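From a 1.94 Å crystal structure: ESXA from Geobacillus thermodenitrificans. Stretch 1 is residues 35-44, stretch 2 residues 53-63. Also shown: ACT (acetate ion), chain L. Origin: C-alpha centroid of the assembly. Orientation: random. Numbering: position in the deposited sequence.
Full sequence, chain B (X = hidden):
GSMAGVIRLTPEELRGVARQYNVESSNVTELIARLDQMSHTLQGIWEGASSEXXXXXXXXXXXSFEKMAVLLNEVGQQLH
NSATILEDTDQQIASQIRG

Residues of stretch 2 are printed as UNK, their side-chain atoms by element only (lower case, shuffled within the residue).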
# COMPACT_ATOMS: atom_id res chain seq x y z
N LEU B 35 9.47 -0.14 3.37
CA LEU B 35 9.64 1.30 3.58
C LEU B 35 10.34 1.64 4.91
O LEU B 35 11.06 2.61 4.99
CB LEU B 35 8.29 2.03 3.52
CG LEU B 35 7.54 1.91 2.19
CD1 LEU B 35 6.23 2.69 2.31
CD2 LEU B 35 8.39 2.48 1.06
N ASP B 36 10.12 0.84 5.96
CA ASP B 36 10.84 1.09 7.21
C ASP B 36 12.36 0.98 7.00
O ASP B 36 13.14 1.83 7.47
CB ASP B 36 10.41 0.11 8.32
CG ASP B 36 9.07 0.46 8.93
OD1 ASP B 36 8.53 1.59 8.73
OD2 ASP B 36 8.55 -0.43 9.64
N GLN B 37 12.76 -0.06 6.28
CA GLN B 37 14.18 -0.27 6.00
C GLN B 37 14.74 0.77 5.00
O GLN B 37 15.86 1.28 5.17
CB GLN B 37 14.36 -1.68 5.45
CG GLN B 37 15.80 -2.02 5.19
CD GLN B 37 15.97 -3.49 4.93
OE1 GLN B 37 15.79 -3.97 3.81
NE2 GLN B 37 16.32 -4.22 5.98
N MET B 38 13.97 1.06 3.95
CA MET B 38 14.30 2.18 3.04
C MET B 38 14.51 3.53 3.72
O MET B 38 15.33 4.34 3.25
CB MET B 38 13.26 2.30 1.92
CG MET B 38 13.41 1.21 0.88
SD MET B 38 11.90 0.95 -0.04
CE MET B 38 11.73 2.51 -0.91
N SER B 39 13.80 3.77 4.82
CA SER B 39 13.99 4.97 5.60
C SER B 39 15.37 5.02 6.25
O SER B 39 16.00 6.06 6.29
CB SER B 39 12.93 5.11 6.70
OG SER B 39 11.74 5.59 6.14
N HIS B 40 15.81 3.88 6.79
CA HIS B 40 17.17 3.77 7.34
C HIS B 40 18.21 3.96 6.28
O HIS B 40 19.18 4.69 6.50
CB HIS B 40 17.36 2.40 8.01
CG HIS B 40 16.68 2.30 9.34
ND1 HIS B 40 15.59 1.52 9.54
CD2 HIS B 40 16.96 2.91 10.56
CE1 HIS B 40 15.19 1.64 10.82
NE2 HIS B 40 16.02 2.49 11.44
N THR B 41 18.04 3.31 5.14
CA THR B 41 18.95 3.48 3.99
C THR B 41 19.05 4.97 3.63
O THR B 41 20.16 5.52 3.45
CB THR B 41 18.47 2.67 2.76
OG1 THR B 41 18.35 1.29 3.12
CG2 THR B 41 19.45 2.76 1.61
N LEU B 42 17.90 5.63 3.60
CA LEU B 42 17.85 7.06 3.24
C LEU B 42 18.60 7.93 4.24
O LEU B 42 19.33 8.84 3.84
CB LEU B 42 16.42 7.55 3.09
CG LEU B 42 16.26 8.88 2.36
CD1 LEU B 42 16.72 8.72 0.92
CD2 LEU B 42 14.80 9.32 2.40
N GLN B 43 18.42 7.64 5.52
CA GLN B 43 19.18 8.31 6.59
C GLN B 43 20.69 8.25 6.43
O GLN B 43 21.39 9.16 6.84
CB GLN B 43 18.79 7.77 7.96
CG GLN B 43 17.66 8.54 8.59
CD GLN B 43 17.42 8.16 10.04
OE1 GLN B 43 17.07 7.03 10.35
NE2 GLN B 43 17.59 9.13 10.93
N GLY B 44 21.20 7.17 5.83
CA GLY B 44 22.63 7.01 5.65
C GLY B 44 23.16 7.69 4.40
O GLY B 44 24.33 8.07 4.35
N UNK B 53 13.14 15.46 6.72
CA UNK B 53 11.97 15.93 5.99
C UNK B 53 11.11 14.73 5.58
O UNK B 53 9.88 14.75 5.76
c UNK B 53 12.41 16.76 4.78
N UNK B 54 11.77 13.69 5.06
CA UNK B 54 11.08 12.46 4.71
C UNK B 54 10.51 11.74 5.92
O UNK B 54 9.36 11.33 5.89
c UNK B 54 11.30 10.17 3.64
c UNK B 54 11.65 9.07 4.42
c UNK B 54 10.33 10.01 2.66
c UNK B 54 9.72 8.77 2.46
c UNK B 54 11.94 11.52 3.87
c UNK B 54 11.05 7.84 4.22
c UNK B 54 10.09 7.69 3.23
N UNK B 55 11.31 11.58 6.98
CA UNK B 55 10.92 10.76 8.15
C UNK B 55 9.70 11.24 8.87
O UNK B 55 8.89 10.43 9.34
c UNK B 55 11.52 10.31 10.59
c UNK B 55 13.00 9.50 8.77
c UNK B 55 12.06 10.61 9.19
c UNK B 55 14.25 9.43 9.63
N UNK B 56 9.59 12.56 9.01
CA UNK B 56 8.48 13.18 9.72
C UNK B 56 7.15 12.92 8.99
O UNK B 56 6.17 12.58 9.62
c UNK B 56 8.06 15.31 11.09
c UNK B 56 6.63 15.74 10.80
c UNK B 56 8.75 14.68 9.89
n UNK B 56 6.44 16.52 9.73
o UNK B 56 5.70 15.38 11.53
N UNK B 57 7.15 13.07 7.66
CA UNK B 57 5.95 12.79 6.86
C UNK B 57 5.64 11.31 6.81
O UNK B 57 4.50 10.91 6.99
n UNK B 57 7.45 15.95 3.65
c UNK B 57 6.36 15.27 3.92
c UNK B 57 6.19 14.82 5.35
o UNK B 57 5.51 15.00 3.07
c UNK B 57 6.15 13.30 5.45
N UNK B 58 6.66 10.49 6.56
CA UNK B 58 6.53 9.04 6.57
C UNK B 58 5.89 8.53 7.86
O UNK B 58 4.85 7.82 7.84
c UNK B 58 7.89 8.37 6.33
c UNK B 58 7.03 6.16 5.52
c UNK B 58 8.35 6.17 7.53
c UNK B 58 7.48 4.10 6.65
c UNK B 58 7.77 6.87 6.45
c UNK B 58 6.88 4.79 5.60
o UNK B 58 7.28 2.75 6.70
c UNK B 58 8.23 4.78 7.61
N UNK B 59 6.48 8.89 9.00
CA UNK B 59 5.95 8.47 10.30
C UNK B 59 4.54 9.01 10.61
O UNK B 59 3.79 8.41 11.38
c UNK B 59 6.92 8.81 11.44
o UNK B 59 8.81 5.72 11.07
c UNK B 59 8.24 8.04 11.40
n UNK B 59 7.20 6.19 12.58
c UNK B 59 8.10 6.55 11.67
N UNK B 60 4.18 10.14 10.01
CA UNK B 60 2.80 10.64 10.12
C UNK B 60 1.79 9.72 9.40
O UNK B 60 0.64 9.59 9.83
c UNK B 60 2.71 12.08 9.58
o UNK B 60 0.56 13.31 7.91
c UNK B 60 1.51 12.87 10.06
o UNK B 60 -0.77 12.49 9.46
c UNK B 60 0.36 12.89 9.08
N UNK B 61 2.22 9.10 8.32
CA UNK B 61 1.32 8.32 7.49
C UNK B 61 1.30 6.84 7.86
O UNK B 61 0.32 6.14 7.62
c UNK B 61 0.13 10.28 5.39
c UNK B 61 2.20 9.85 4.03
c UNK B 61 1.58 9.84 5.42
c UNK B 61 1.72 8.45 6.02
N UNK B 62 2.40 6.37 8.42
CA UNK B 62 2.56 4.96 8.74
C UNK B 62 1.39 4.39 9.57
O UNK B 62 0.93 3.30 9.28
c UNK B 62 4.37 3.27 9.41
n UNK B 62 6.22 -0.31 11.30
n UNK B 62 4.75 1.22 12.22
c UNK B 62 3.89 4.73 9.43
c UNK B 62 5.69 0.91 11.31
c UNK B 62 5.60 3.16 10.32
n UNK B 62 6.10 1.80 10.41
N UNK B 63 0.91 5.12 10.61
CA UNK B 63 -0.11 4.47 11.41
C UNK B 63 -1.41 4.19 10.63
O UNK B 63 -2.16 3.28 10.99
c UNK B 63 1.41 6.37 11.22
c UNK B 63 0.76 6.40 12.57
c UNK B 63 -0.40 5.47 12.54
C ACT L . 4.21 -1.68 14.34
O ACT L . 3.31 -1.62 13.49
OXT ACT L . 5.42 -1.62 14.00
CH3 ACT L . 3.84 -1.83 15.78

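The two stretches are helical segments of one chain that run nearly antiparallel, their axes at 166° and approaching to 10.6 Å. Position 53 carries a single side-chain carbon and lies out of reach of stretch 1; one carbon beyond CA makes it Ala 53.

Position 54 has seven side-chain carbons, one followed by a ring of six with no heteroatom. Its CB points toward stretch 1, and the ring meets Ser 39 and Leu 42. This is Phe 54. Its CE2 lies 3.0 Å from Ser 39 OG, which approaches the ring edge near its plane, while its CD2 packs 3.8 Å from Leu 42 CD2.

At position 55 there are four carbons, forked at the first, with one arm two carbons long. Branching at CB with unequal arms identifies Ile 55. The longer arm reaches the side chain of Gln 43, with Ile 55 CD1 3.4 Å from Gln 43 CD. The helices come near each other here, the CA atoms of Ser 39 and Ile 55 being 7.0 Å apart.

Positions 56 and 57 each show three carbons in a row, the third bearing one oxygen and one nitrogen, the pattern of a glutamine amide. Neither reaches stretch 1. They are Gln 56 and Gln 57; the latter turns back along its own helix, where Gln 57 NE2 makes a weak hydrogen bond of 3.4 Å to Ala 53 O.

Position 58 again has one carbon and a six-carbon ring, now bearing an oxygen. The ring lies among Leu 35, Asp 36 and Ser 39, and its oxygen is 2.7 Å from Asp 36 OD1. A phenol makes this Tyr 58, whose OH donates a hydrogen bond to that carboxylate oxygen. Tyr 58 CE1 also packs 3.7 Å from Leu 35 CB.

Position 59 has three carbons ending in one oxygen and one nitrogen, with no close contact to stretch 1: Gln 59. Position 60 has three carbons ending in two oxygens, a carboxylate directed elsewhere, and is Glu 60. Position 61 has four carbons forked at the second, well away from stretch 1: Leu 61.

Position 62 extends through three carbons and a nitrogen to a carbon carrying two more nitrogens. This guanidinium, pointing to Asp 36, identifies Arg 62. Arg 62 NE donates to Asp 36 OD1 at 3.0 Å and Arg 62 NH2 to Asp 36 OD2 at 2.9 Å, a two-pronged salt bridge. Acetate is held as well, with Arg 62 NH2 3.1 Å from ACT OXT.

Position 63 has three carbons closing onto the backbone nitrogen: Pro 63. Lacking an N-H, it makes no bond to the preceding turn, and the helix kinks.

The contact therefore changes character along its length. Phe 54 packs against Leu 42, and Tyr 58 bridges apolar and polar parts by touching Leu 35 while bonding to Asp 36. That carboxylate gathers both Tyr 58 and Arg 62, one helical turn apart, tying the helices together.

Stretch 2, residues 53-63: AFIQQYQELRP
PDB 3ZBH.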